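PDB 3L22: SusD superfamily protein from Bacteroides fragilis, which probably helps capture glycans at the outer membrane for import, as other SusD-family proteins do, and binds zinc ions in the crystal. Local coordinates for residues 114-119 with 181-186; 25-29 with 119-123; 15-21 with 105-109. All coordinates share one frame; numbering follows the deposited sequence. Where two conformers were deposited one is given.

Interaction 1: 114-119 with 181-186; sequences DRYVQE and NISALD. With ZN (zinc ion), chain G; ZN (zinc ion), chain B; ZN (zinc ion), chain E.
Gln-118 and Arg-115, about one turn apart on helix 113-131, hold the backbone of a type I beta turn running from Ile-182 to Leu-185. The turn lies in the loop between helices 168-178 and 192-196 of this largely helical SusD-family fold. Two hydrogen bonds clasp a single residue of it, Ala-184. The N of Ala-184 donates to Gln-118 OE1 over 2.9 Å, in a bond bent to 145° at the hydrogen. Its O accepts from Arg-115 NE at 3.0 Å along a nearly straight line (175°), with the oxygen in the guanidinium plane and NE in the carbonyl plane. Arg-115 sends CG away from its own backbone N (chi1 180°) and then bends at chi3, which turns NE toward this carbonyl.

Van der Waals contacts surround these bonds. The Ala-184 methyl presses on the helix, its CB 3.4 Å from Asp-114 CB. Leu-185 leaves its backbone pointing away from the helix, yet its branch CD2 turns back against Gln-118 CB and reaches within 3.4 Å of Glu-119 CG.

The flat guanidinium of Arg-115 is covered on one face by Asp-186, whose CB stands 3.5 Å above the plane, over its centre.

Three zinc ions border the contact. Asp-114 OD1 binds one together with waters, Glu-119 shares the second with His-197, and Asp-186 OD1 shares the third with Glu-188. The other Glu-119 oxygen, OE1, accepts from Tyr-29.

Waters complete the junction. One joins Gln-118 NE2 to Ser-183 OG. Another accepts from Asp-186 N at 2.8 Å and donates at 2.7 Å to Glu-119 OE2, the same oxygen that bonds its zinc ion at 2.1 Å.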
ATOM      1  N   ASP A 114     -20.035  15.984   5.670  1.00 13.59           N
ATOM      2  CA  ASP A 114     -18.804  15.623   6.366  1.00 15.15           C
ATOM      3  C   ASP A 114     -18.209  14.308   5.900  1.00 14.39           C
ATOM      4  O   ASP A 114     -16.995  14.188   5.775  1.00 15.54           O
ATOM      5  CB  ASP A 114     -19.025  15.542   7.883  1.00 15.67           C
ATOM      6  CG  ASP A 114     -19.341  16.896   8.498  1.00 22.41           C
ATOM      7  OD1 ASP A 114     -18.894  17.957   7.927  1.00 21.76           O
ATOM      8  OD2 ASP A 114     -20.041  16.880   9.550  1.00 28.17           O
ATOM      9  N   ARG A 115     -19.054  13.327   5.628  1.00 14.11           N
ATOM     10  CA  ARG A 115     -18.570  12.093   5.086  1.00 13.98           C
ATOM     11  C   ARG A 115     -17.869  12.302   3.757  1.00 13.28           C
ATOM     12  O   ARG A 115     -16.834  11.684   3.513  1.00 13.53           O
ATOM     13  CB  ARG A 115     -19.689  11.104   4.909  1.00 14.34           C
ATOM     14  CG  ARG A 115     -19.185   9.774   4.327  1.00 15.21           C
ATOM     15  CD  ARG A 115     -20.236   8.665   4.335  1.00 13.66           C
ATOM     16  NE  ARG A 115     -20.573   8.256   5.694  1.00 14.30           N
ATOM     17  CZ  ARG A 115     -21.416   7.277   6.003  1.00 16.41           C
ATOM     18  NH1 ARG A 115     -21.991   6.520   5.048  1.00 16.48           N
ATOM     19  NH2 ARG A 115     -21.658   7.026   7.286  1.00 16.97           N
ATOM     20  N   TYR A 116     -18.457  13.098   2.877  1.00 12.97           N
ATOM     21  CA  TYR A 116     -17.840  13.343   1.561  1.00 13.58           C
ATOM     22  C   TYR A 116     -16.462  14.013   1.694  1.00 14.25           C
ATOM     23  O   TYR A 116     -15.492  13.618   1.028  1.00 13.51           O
ATOM     24  CB  TYR A 116     -18.735  14.223   0.682  1.00 13.47           C
ATOM     25  CG  TYR A 116     -20.096  13.680   0.288  1.00 13.80           C
ATOM     26  CD1 TYR A 116     -20.345  12.318   0.118  1.00 12.59           C
ATOM     27  CD2 TYR A 116     -21.147  14.560   0.058  1.00 16.43           C
ATOM     28  CE1 TYR A 116     -21.631  11.879  -0.275  1.00 15.90           C
ATOM     29  CE2 TYR A 116     -22.411  14.129  -0.305  1.00 14.83           C
ATOM     30  CZ  TYR A 116     -22.641  12.800  -0.483  1.00 15.53           C
ATOM     31  OH  TYR A 116     -23.908  12.447  -0.868  1.00 16.15           O
ATOM     32  N   VAL A 117     -16.369  14.999   2.596  1.00 14.17           N
ATOM     33  CA  VAL A 117     -15.097  15.667   2.860  1.00 13.16           C
ATOM     34  C   VAL A 117     -14.083  14.677   3.388  1.00 12.94           C
ATOM     35  O   VAL A 117     -12.960  14.625   2.946  1.00 11.66           O
ATOM     36  CB  VAL A 117     -15.242  16.812   3.906  1.00 14.02           C
ATOM     37  CG1 VAL A 117     -13.856  17.342   4.398  1.00 12.12           C
ATOM     38  CG2 VAL A 117     -16.083  17.981   3.332  1.00 10.73           C
ATOM     39  N   GLN A 118     -14.473  13.900   4.368  1.00 12.66           N
ATOM     40  CA  GLN A 118     -13.515  13.038   5.061  1.00 12.42           C
ATOM     41  C   GLN A 118     -13.059  11.884   4.135  1.00 12.49           C
ATOM     42  O   GLN A 118     -11.901  11.464   4.155  1.00 12.12           O
ATOM     43  CB  GLN A 118     -14.147  12.555   6.375  1.00 12.56           C
ATOM     44  CG  GLN A 118     -14.290  13.698   7.394  1.00 12.96           C
ATOM     45  CD  GLN A 118     -15.046  13.300   8.650  1.00 14.84           C
ATOM     46  OE1 GLN A 118     -15.249  12.114   8.900  1.00 12.81           O
ATOM     47  NE2 GLN A 118     -15.519  14.299   9.423  1.00 11.32           N
ATOM     48  N   GLU A 119     -13.954  11.425   3.270  1.00 12.23           N
ATOM     49  CA  GLU A 119     -13.576  10.425   2.262  1.00 12.81           C
ATOM     50  C   GLU A 119     -12.581  10.979   1.260  1.00 13.67           C
ATOM     51  O   GLU A 119     -11.586  10.317   0.938  1.00 12.87           O
ATOM     52  CB  GLU A 119     -14.787   9.866   1.494  1.00 12.43           C
ATOM     53  CG  GLU A 119     -15.546   8.849   2.335  1.00 13.03           C
ATOM     54  CD  GLU A 119     -16.595   8.072   1.520  1.00 15.82           C
ATOM     55  OE1 GLU A 119     -16.463   7.908   0.262  1.00 15.82           O
ATOM     56  OE2 GLU A 119     -17.562   7.637   2.172  1.00 14.87           O
ATOM     57  N   ASN A 181     -10.066  14.156  11.426  1.00 17.86           N
ATOM     58  CA  ASN A 181     -11.489  14.045  11.712  0.75 17.86           C
ATOM     59  C   ASN A 181     -12.101  12.961  10.833  1.00 17.25           C
ATOM     60  O   ASN A 181     -12.177  13.086   9.636  1.00 18.60           O
ATOM     61  CB  ASN A 181     -12.230  15.362  11.549  0.75 17.87           C
ATOM     62  CG  ASN A 181     -13.609  15.328  12.239  0.75 18.85           C
ATOM     63  OD1 ASN A 181     -14.073  14.267  12.689  0.75 18.32           O
ATOM     64  ND2 ASN A 181     -14.237  16.475  12.335  0.75 17.11           N
ATOM     65  N   ILE A 182     -12.497  11.872  11.479  1.00 17.00           N
ATOM     66  CA  ILE A 182     -13.018  10.704  10.790  1.00 17.00           C
ATOM     67  C   ILE A 182     -14.384  10.267  11.260  1.00 16.41           C
ATOM     68  O   ILE A 182     -14.897   9.248  10.805  1.00 15.56           O
ATOM     69  CB  ILE A 182     -12.015   9.513  10.843  1.00 16.59           C
ATOM     70  CG1 ILE A 182     -11.726   9.052  12.270  1.00 18.81           C
ATOM     71  CG2 ILE A 182     -10.732   9.850  10.095  1.00 15.11           C
ATOM     72  CD1 ILE A 182     -10.923   7.796  12.264  1.00 20.02           C
ATOM     73  N   SER A 183     -15.025  11.048  12.115  1.00 15.64           N
ATOM     74  CA  SER A 183     -16.240  10.573  12.779  1.00 16.19           C
ATOM     75  C   SER A 183     -17.448  10.549  11.866  1.00 15.15           C
ATOM     76  O   SER A 183     -18.422   9.947  12.236  1.00 15.74           O
ATOM     77  CB  SER A 183     -16.559  11.442  13.996  1.00 16.81           C
ATOM     78  OG  SER A 183     -16.605  12.808  13.605  1.00 19.40           O
ATOM     79  N   ALA A 184     -17.386  11.141  10.672  1.00 13.73           N
ATOM     80  CA  ALA A 184     -18.495  11.042   9.735  1.00 13.56           C
ATOM     81  C   ALA A 184     -18.270   9.900   8.754  1.00 13.57           C
ATOM     82  O   ALA A 184     -19.180   9.591   7.987  1.00 13.65           O
ATOM     83  CB  ALA A 184     -18.718  12.341   8.999  1.00 12.77           C
ATOM     84  N   LEU A 185     -17.089   9.270   8.767  1.00 12.97           N
ATOM     85  CA  LEU A 185     -16.879   8.147   7.884  1.00 12.66           C
ATOM     86  C   LEU A 185     -17.738   6.945   8.272  1.00 12.92           C
ATOM     87  O   LEU A 185     -18.054   6.732   9.425  1.00 12.14           O
ATOM     88  CB  LEU A 185     -15.414   7.747   7.795  1.00 12.10           C
ATOM     89  CG  LEU A 185     -14.473   8.754   7.140  1.00 12.55           C
ATOM     90  CD1 LEU A 185     -13.026   8.208   7.331  1.00  8.65           C
ATOM     91  CD2 LEU A 185     -14.808   9.048   5.635  1.00  9.57           C
ATOM     92  N   ASP A 186     -18.084   6.154   7.264  1.00 13.13           N
ATOM     93  CA  ASP A 186     -18.874   4.913   7.436  1.00 13.34           C
ATOM     94  C   ASP A 186     -18.091   3.841   8.224  1.00 12.41           C
ATOM     95  O   ASP A 186     -16.870   3.947   8.386  1.00 11.36           O
ATOM     96  CB  ASP A 186     -19.210   4.379   6.038  1.00 13.18           C
ATOM     97  CG  ASP A 186     -20.205   3.240   6.052  1.00 16.60           C
ATOM     98  OD1 ASP A 186     -21.191   3.378   6.801  1.00 14.34           O
ATOM     99  OD2 ASP A 186     -19.970   2.221   5.325  1.00 17.38           O
TER
HETATM  100 ZN    ZN G   6     -20.185  19.577   8.923  0.50 50.67          ZN
HETATM  101 ZN    ZN B   1     -18.914   6.668   0.943  1.00 22.08          ZN
HETATM  102 ZN    ZN E   4     -23.043   2.700   6.420  1.00 22.57          ZN
HETATM  103  O   HOH W   1     -19.935  19.119  11.323  1.00 46.40           O
HETATM  104  O   HOH W   2     -20.667   6.987  10.343  1.00 34.35           O
HETATM  105  O   HOH W   3     -17.102  14.593  11.680  1.00 30.84           O
HETATM  106  O   HOH W   4     -17.266   6.688   4.645  1.00 12.40           O
HETATM  107  O   HOH W   5     -19.563   5.410   2.282  1.00 12.72           O
HETATM  108  O   HOH W   6     -20.564   8.125   0.461  1.00  2.00           O
HETATM  109  O   HOH W   7     -19.170  20.829   8.059  1.00 25.43           O
HETATM  110  O   HOH W   8     -22.442  19.065   8.075  0.40 11.98           O

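Interaction 2: 25-29 with 119-123; sequences LNGLY and EAKFV. With ZN (zinc ion), chain B.
Tyr-29 meets both Glu-119 and Val-123 where two neighbouring helices of the helical SusD-family fold, 18-33 and 113-131, pack nearly parallel; the axes of the two short segments come within 9.9 Å at a crossing angle of 21°. The Tyr-29 ring leaves its helix with CG beside the backbone N (chi1 -70°), a choice that carries the phenol back toward the level of Leu-25 and so to Glu-119, one turn ahead of Val-123. There OH donates to Glu-119 OE1 at 2.8 Å, coming from above the carboxylate plane, while OE1 lies near the plane of the ring. Val-123 lies over one ring face, offset toward the rim: its CG2 makes a CH-pi contact 4.1 Å from the centroid of the Tyr-29 ring. The other methyl, CG1, is anti to the backbone N and rests on the carbonyl oxygen of Leu-28. Leu-28 sets CD1 3.6 Å from the Ala-120 methyl, CB. The Tyr-29 hydroxyl also takes a bond from Ala-198 N, and its ring meets that of the zinc ligand His-197 nearly parallel. Leu-25 crosses the Glu-119 side chain at about a right angle, bringing CD2 3.5 Å from OE1.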
ATOM      1  N   LEU A  25     -17.024  12.071  -6.406  1.00 16.58           N
ATOM      2  CA  LEU A  25     -16.343  11.370  -5.301  1.00 16.48           C
ATOM      3  C   LEU A  25     -15.852   9.993  -5.745  1.00 16.73           C
ATOM      4  O   LEU A  25     -14.678   9.622  -5.523  1.00 15.31           O
ATOM      5  CB  LEU A  25     -17.268  11.207  -4.084  1.00 16.55           C
ATOM      6  CG  LEU A  25     -16.768  10.417  -2.872  1.00 15.68           C
ATOM      7  CD1 LEU A  25     -15.500  10.969  -2.386  1.00 14.95           C
ATOM      8  CD2 LEU A  25     -17.800  10.420  -1.762  1.00 18.37           C
ATOM      9  N   ASN A  26     -16.725   9.239  -6.408  1.00 17.40           N
ATOM     10  CA  ASN A  26     -16.276   7.960  -6.993  1.00 18.10           C
ATOM     11  C   ASN A  26     -15.147   8.114  -7.986  1.00 16.57           C
ATOM     12  O   ASN A  26     -14.313   7.238  -8.079  1.00 15.55           O
ATOM     13  CB  ASN A  26     -17.438   7.144  -7.557  1.00 18.96           C
ATOM     14  CG  ASN A  26     -18.301   6.556  -6.426  1.00 25.55           C
ATOM     15  OD1 ASN A  26     -17.777   5.974  -5.434  1.00 33.72           O
ATOM     16  ND2 ASN A  26     -19.617   6.727  -6.542  1.00 30.83           N
ATOM     17  N   GLY A  27     -15.097   9.234  -8.687  1.00 16.09           N
ATOM     18  CA  GLY A  27     -13.950   9.523  -9.567  1.00 16.52           C
ATOM     19  C   GLY A  27     -12.635   9.669  -8.793  1.00 16.24           C
ATOM     20  O   GLY A  27     -11.576   9.402  -9.348  1.00 17.43           O
ATOM     21  N   LEU A  28     -12.692  10.094  -7.529  1.00 14.90           N
ATOM     22  CA  LEU A  28     -11.468  10.169  -6.702  1.00 15.00           C
ATOM     23  C   LEU A  28     -10.904   8.786  -6.448  1.00 14.70           C
ATOM     24  O   LEU A  28      -9.694   8.546  -6.606  1.00 15.53           O
ATOM     25  CB  LEU A  28     -11.732  10.913  -5.369  1.00 14.60           C
ATOM     26  CG  LEU A  28     -12.387  12.305  -5.488  1.00 13.90           C
ATOM     27  CD1 LEU A  28     -12.543  12.978  -4.092  1.00 14.78           C
ATOM     28  CD2 LEU A  28     -11.575  13.208  -6.438  1.00 11.99           C
ATOM     29  N   TYR A  29     -11.787   7.848  -6.125  1.00 14.61           N
ATOM     30  CA  TYR A  29     -11.374   6.469  -5.917  1.00 14.32           C
ATOM     31  C   TYR A  29     -10.869   5.852  -7.230  1.00 14.08           C
ATOM     32  O   TYR A  29      -9.909   5.082  -7.210  1.00 14.11           O
ATOM     33  CB  TYR A  29     -12.526   5.617  -5.349  1.00 14.62           C
ATOM     34  CG  TYR A  29     -12.878   5.940  -3.933  1.00 14.06           C
ATOM     35  CD1 TYR A  29     -12.083   5.528  -2.890  1.00 13.75           C
ATOM     36  CD2 TYR A  29     -14.014   6.706  -3.630  1.00 16.09           C
ATOM     37  CE1 TYR A  29     -12.407   5.852  -1.565  1.00 16.55           C
ATOM     38  CE2 TYR A  29     -14.341   7.018  -2.325  1.00 16.16           C
ATOM     39  CZ  TYR A  29     -13.524   6.595  -1.293  1.00 16.94           C
ATOM     40  OH  TYR A  29     -13.870   6.900   0.017  1.00 15.79           O
ATOM     41  N   GLU A 119     -13.954  11.425   3.270  1.00 12.23           N
ATOM     42  CA  GLU A 119     -13.576  10.425   2.262  1.00 12.81           C
ATOM     43  C   GLU A 119     -12.581  10.979   1.260  1.00 13.67           C
ATOM     44  O   GLU A 119     -11.586  10.317   0.938  1.00 12.87           O
ATOM     45  CB  GLU A 119     -14.787   9.866   1.494  1.00 12.43           C
ATOM     46  CG  GLU A 119     -15.546   8.849   2.335  1.00 13.03           C
ATOM     47  CD  GLU A 119     -16.595   8.072   1.520  1.00 15.82           C
ATOM     48  OE1 GLU A 119     -16.463   7.908   0.262  1.00 15.82           O
ATOM     49  OE2 GLU A 119     -17.562   7.637   2.172  1.00 14.87           O
ATOM     50  N   ALA A 120     -12.838  12.191   0.791  1.00 13.44           N
ATOM     51  CA  ALA A 120     -11.957  12.815  -0.191  1.00 13.77           C
ATOM     52  C   ALA A 120     -10.560  13.059   0.428  1.00 13.84           C
ATOM     53  O   ALA A 120      -9.542  12.822  -0.210  1.00 13.42           O
ATOM     54  CB  ALA A 120     -12.575  14.106  -0.703  1.00 12.58           C
ATOM     55  N   LYS A 121     -10.524  13.530   1.672  1.00 14.08           N
ATOM     56  CA  LYS A 121      -9.262  13.707   2.381  1.00 14.32           C
ATOM     57  C   LYS A 121      -8.468  12.406   2.554  1.00 14.37           C
ATOM     58  O   LYS A 121      -7.244  12.398   2.430  1.00 14.65           O
ATOM     59  CB  LYS A 121      -9.486  14.420   3.720  1.00 14.84           C
ATOM     60  CG  LYS A 121      -9.838  15.915   3.559  1.00 14.55           C
ATOM     61  CD  LYS A 121      -9.862  16.585   4.940  1.00 14.85           C
ATOM     62  CE  LYS A 121     -10.274  18.032   4.815  1.00 15.69           C
ATOM     63  NZ  LYS A 121     -10.288  18.680   6.155  1.00 16.45           N
ATOM     64  N   PHE A 122      -9.166  11.300   2.800  1.00 14.34           N
ATOM     65  CA  PHE A 122      -8.535   9.987   2.877  1.00 13.28           C
ATOM     66  C   PHE A 122      -7.806   9.647   1.554  1.00 13.43           C
ATOM     67  O   PHE A 122      -6.673   9.209   1.588  1.00 13.27           O
ATOM     68  CB  PHE A 122      -9.553   8.894   3.200  1.00 12.80           C
ATOM     69  CG  PHE A 122      -8.995   7.523   3.095  1.00 13.73           C
ATOM     70  CD1 PHE A 122      -8.313   6.954   4.184  1.00 13.95           C
ATOM     71  CD2 PHE A 122      -9.063   6.808   1.897  1.00 12.94           C
ATOM     72  CE1 PHE A 122      -7.766   5.698   4.097  1.00 11.96           C
ATOM     73  CE2 PHE A 122      -8.496   5.547   1.803  1.00 14.74           C
ATOM     74  CZ  PHE A 122      -7.832   5.001   2.930  1.00 15.07           C
ATOM     75  N   VAL A 123      -8.468   9.861   0.415  1.00 12.53           N
ATOM     76  CA  VAL A 123      -7.872   9.608  -0.890  1.00 12.70           C
ATOM     77  C   VAL A 123      -6.605  10.475  -1.098  1.00 13.22           C
ATOM     78  O   VAL A 123      -5.575   9.950  -1.499  1.00 13.56           O
ATOM     79  CB  VAL A 123      -8.888   9.784  -2.013  1.00 12.33           C
ATOM     80  CG1 VAL A 123      -8.245   9.653  -3.381  1.00 11.88           C
ATOM     81  CG2 VAL A 123     -10.019   8.748  -1.855  1.00 12.32           C
TER
HETATM   82 ZN    ZN B   1     -18.914   6.668   0.943  1.00 22.08          ZN
HETATM   83  O   HOH W   5     -19.563   5.410   2.282  1.00 12.72           O
HETATM   84  O   HOH W   6     -20.564   8.125   0.461  1.00  2.00           O

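Interaction 3: 15-21 with 105-109; sequences FTSPTRI and AREVA. With ZN (zinc ion), chain C; EDO (1,2-ethanediol), chain X.
Val-108 fits the point where the N-terminal segment turns into helix 18-33, and the close packing of this contact gathers round one of its methyls. CG1 stands anti to the backbone N (chi1 169°) and drives into the Ser-17 to Pro-18 junction, 3.3 Å from Ser-17 C and 3.4 Å from Ser-17 CA, the latter tighter than a usual carbon contact. Pro-18 lies across the valine at about a right angle, with CD 3.7 Å from CG1. From the inner side the tip of Ile-21 reaches the same methyl, CD1 to Val-108 CG1 at 3.7 Å, and also rests on the Ala-109 CB. A little further along, Ala-105 CB touches Phe-15 CB at 3.7 Å; the phenyl ring itself leads off and folds one face over Ile-21 CA of its own segment. The junction that receives Val-108 is also the start of the helix: Ser-17 is its N-cap and its OG accepts from Arg-20 N at 3.2 Å. Ala-105 occupies the N-cap position of the short helix 106-109.

The outer side is much looser. The CB of exposed Thr-16 leaves its backbone away from helix 106-109, and Val-108 CG2 meets the carbonyl oxygens of Phe-15 and Thr-16 at the longer range of 3.9 Å. Glu-107, which does not touch segment 15-21, binds a zinc ion through OE2, and the same oxygen accepts from O1 of an ethanediol, probably a crystallisation additive, at 2.7 Å. Arg-106 makes a cation-pi contact with Tyr-113.

Within the fold, the contact brings the start of helix 18-33 against the single-turn helix 106-109. Helix 79-103 lines its inner side through Phe-98, Ser-101 and Leu-102, and helix 113-131 adds Tyr-116, which packs on both Ile-21 and Ala-109.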
ATOM      1  N   PHE A  15     -22.050  20.951  -8.921  1.00 24.17           N
ATOM      2  CA  PHE A  15     -22.646  20.110  -7.898  1.00 22.38           C
ATOM      3  C   PHE A  15     -24.059  20.556  -7.586  1.00 21.64           C
ATOM      4  O   PHE A  15     -24.328  21.107  -6.527  1.00 21.74           O
ATOM      5  CB  PHE A  15     -21.804  20.116  -6.629  1.00 22.31           C
ATOM      6  CG  PHE A  15     -20.463  19.411  -6.737  1.00 21.65           C
ATOM      7  CD1 PHE A  15     -20.067  18.676  -7.864  1.00 20.86           C
ATOM      8  CD2 PHE A  15     -19.601  19.470  -5.668  1.00 19.42           C
ATOM      9  CE1 PHE A  15     -18.847  18.047  -7.896  1.00 20.36           C
ATOM     10  CE2 PHE A  15     -18.393  18.837  -5.698  1.00 18.97           C
ATOM     11  CZ  PHE A  15     -18.004  18.126  -6.810  1.00 20.43           C
ATOM     12  N   THR A  16     -24.964  20.289  -8.505  1.00 20.39           N
ATOM     13  CA  THR A  16     -26.355  20.674  -8.351  1.00 19.86           C
ATOM     14  C   THR A  16     -27.169  19.585  -7.669  1.00 18.71           C
ATOM     15  O   THR A  16     -28.301  19.809  -7.366  1.00 18.19           O
ATOM     16  CB  THR A  16     -26.987  20.954  -9.725  1.00 19.83           C
ATOM     17  OG1 THR A  16     -26.836  19.788 -10.524  1.00 22.00           O
ATOM     18  CG2 THR A  16     -26.292  22.108 -10.420  1.00 20.08           C
ATOM     19  N   SER A  17     -26.607  18.401  -7.442  1.00 18.34           N
ATOM     20  CA  SER A  17     -27.360  17.315  -6.789  1.00 18.39           C
ATOM     21  C   SER A  17     -26.422  16.369  -6.102  1.00 18.20           C
ATOM     22  O   SER A  17     -25.236  16.335  -6.438  1.00 17.32           O
ATOM     23  CB  SER A  17     -28.134  16.500  -7.809  1.00 18.06           C
ATOM     24  OG  SER A  17     -27.235  15.788  -8.623  1.00 17.92           O
ATOM     25  N   PRO A  18     -26.948  15.595  -5.143  1.00 18.60           N
ATOM     26  CA  PRO A  18     -26.109  14.618  -4.448  1.00 18.39           C
ATOM     27  C   PRO A  18     -25.511  13.585  -5.400  1.00 17.97           C
ATOM     28  O   PRO A  18     -24.362  13.214  -5.222  1.00 17.99           O
ATOM     29  CB  PRO A  18     -27.090  13.923  -3.489  1.00 18.65           C
ATOM     30  CG  PRO A  18     -28.188  14.894  -3.269  1.00 18.28           C
ATOM     31  CD  PRO A  18     -28.299  15.703  -4.538  1.00 19.07           C
ATOM     32  N   THR A  19     -26.259  13.140  -6.412  1.00 18.16           N
ATOM     33  CA  THR A  19     -25.717  12.126  -7.297  1.00 18.53           C
ATOM     34  C   THR A  19     -24.517  12.708  -8.095  1.00 17.95           C
ATOM     35  O   THR A  19     -23.548  12.006  -8.340  1.00 16.54           O
ATOM     36  CB  THR A  19     -26.760  11.438  -8.216  1.00 19.42           C
ATOM     37  OG1 THR A  19     -27.166  12.323  -9.235  1.00 23.46           O
ATOM     38  CG2 THR A  19     -28.010  10.990  -7.459  1.00 20.42           C
ATOM     39  N   ARG A  20     -24.536  13.994  -8.426  1.00 17.42           N
ATOM     40  CA  ARG A  20     -23.344  14.626  -9.065  1.00 17.64           C
ATOM     41  C   ARG A  20     -22.133  14.728  -8.130  1.00 16.65           C
ATOM     42  O   ARG A  20     -21.024  14.464  -8.534  1.00 15.84           O
ATOM     43  CB  ARG A  20     -23.671  15.999  -9.625  1.00 17.73           C
ATOM     44  CG  ARG A  20     -24.460  15.870 -10.927  1.00 22.50           C
ATOM     45  CD  ARG A  20     -24.499  17.162 -11.637  1.00 27.64           C
ATOM     46  NE  ARG A  20     -25.069  17.046 -12.972  1.00 29.79           N
ATOM     47  CZ  ARG A  20     -25.253  18.079 -13.787  1.00 31.61           C
ATOM     48  NH1 ARG A  20     -24.912  19.319 -13.408  1.00 33.51           N
ATOM     49  NH2 ARG A  20     -25.777  17.874 -14.989  1.00 31.66           N
ATOM     50  N   ILE A  21     -22.367  15.050  -6.869  1.00 16.64           N
ATOM     51  CA  ILE A  21     -21.282  15.039  -5.872  1.00 16.45           C
ATOM     52  C   ILE A  21     -20.675  13.636  -5.773  1.00 16.49           C
ATOM     53  O   ILE A  21     -19.460  13.431  -5.875  1.00 16.41           O
ATOM     54  CB  ILE A  21     -21.766  15.492  -4.472  1.00 16.56           C
ATOM     55  CG1 ILE A  21     -22.269  16.955  -4.515  1.00 17.54           C
ATOM     56  CG2 ILE A  21     -20.602  15.337  -3.457  1.00 15.35           C
ATOM     57  CD1 ILE A  21     -23.094  17.386  -3.248  1.00 18.77           C
ATOM     58  N   ALA A 105     -21.469  23.711  -2.158  1.00 17.55           N
ATOM     59  CA  ALA A 105     -22.627  22.844  -2.346  1.00 18.55           C
ATOM     60  C   ALA A 105     -23.080  22.237  -1.033  1.00 19.20           C
ATOM     61  O   ALA A 105     -23.602  21.131  -0.999  1.00 18.87           O
ATOM     62  CB  ALA A 105     -22.302  21.723  -3.384  1.00 19.12           C
ATOM     63  N   ARG A 106     -22.930  22.990   0.054  1.00 19.86           N
ATOM     64  CA  ARG A 106     -23.211  22.488   1.396  1.00 20.20           C
ATOM     65  C   ARG A 106     -24.631  22.006   1.571  1.00 21.03           C
ATOM     66  O   ARG A 106     -24.841  20.945   2.152  1.00 22.07           O
ATOM     67  CB  ARG A 106     -22.863  23.580   2.440  1.00 20.79           C
ATOM     68  CG  ARG A 106     -22.767  23.105   3.858  1.00 19.27           C
ATOM     69  CD  ARG A 106     -22.268  24.213   4.769  1.00 15.81           C
ATOM     70  NE  ARG A 106     -20.814  24.333   4.790  1.00 14.61           N
ATOM     71  CZ  ARG A 106     -19.997  23.537   5.474  1.00 14.67           C
ATOM     72  NH1 ARG A 106     -20.483  22.538   6.218  1.00 14.73           N
ATOM     73  NH2 ARG A 106     -18.692  23.753   5.433  1.00 14.07           N
ATOM     74  N   GLU A 107     -25.617  22.747   1.046  1.00 21.48           N
ATOM     75  CA  GLU A 107     -27.018  22.330   1.153  1.00 21.90           C
ATOM     76  C   GLU A 107     -27.374  21.170   0.318  1.00 21.93           C
ATOM     77  O   GLU A 107     -28.166  20.332   0.754  1.00 22.90           O
ATOM     78  CB  GLU A 107     -27.979  23.415   0.701  1.00 22.49           C
ATOM     79  CG  GLU A 107     -27.963  24.553   1.589  1.00 23.36           C
ATOM     80  CD  GLU A 107     -29.087  25.516   1.338  1.00 22.28           C
ATOM     81  OE1 GLU A 107     -29.881  25.389   0.387  1.00 23.11           O
ATOM     82  OE2 GLU A 107     -29.183  26.410   2.170  1.00 24.05           O
ATOM     83  N   VAL A 108     -26.862  21.136  -0.911  1.00 21.55           N
ATOM     84  CA  VAL A 108     -27.063  19.963  -1.767  1.00 21.15           C
ATOM     85  C   VAL A 108     -26.530  18.701  -1.079  1.00 20.16           C
ATOM     86  O   VAL A 108     -27.211  17.686  -1.067  1.00 20.52           O
ATOM     87  CB  VAL A 108     -26.441  20.174  -3.186  1.00 21.57           C
ATOM     88  CG1 VAL A 108     -26.408  18.884  -3.973  1.00 20.63           C
ATOM     89  CG2 VAL A 108     -27.265  21.216  -3.932  1.00 22.16           C
ATOM     90  N   ALA A 109     -25.353  18.777  -0.465  1.00 19.14           N
ATOM     91  CA  ALA A 109     -24.793  17.629   0.257  1.00 19.04           C
ATOM     92  C   ALA A 109     -25.613  17.231   1.497  1.00 18.89           C
ATOM     93  O   ALA A 109     -25.643  16.069   1.841  1.00 17.51           O
ATOM     94  CB  ALA A 109     -23.343  17.895   0.650  1.00 19.37           C
TER
HETATM   95 ZN    ZN C   2     -30.626  27.780   1.354  0.75 30.14          ZN
HETATM   96  C1  EDO X  23     -26.614  28.428   2.348  1.00 57.60           C
HETATM   97  O1  EDO X  23     -26.907  27.358   3.271  1.00 53.79           O
HETATM   98  C2  EDO X  23     -25.857  27.937   1.114  1.00 59.20           C
HETATM   99  O2  EDO X  23     -26.565  28.211  -0.101  1.00 61.47           O

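Glu-119 on helix 113-131 belongs to both interactions 1 and 2 and carries their common zinc ion. The centres of these two contacts lie about 11 Å apart, and Tyr-116 CD1 packs 3.7 Å from Leu-25 CD2 between them. The centres of interactions 3 and 1 are about 16 Å apart; Tyr-116 again makes the connection, its CD2 3.6 Å from Ile-21 CG2. Interactions 2 and 3 share helix 18-33 in adjoining segments, with centres about 15 Å apart. Glu-107 of interaction 3 binds a different zinc ion from the one held by Glu-119.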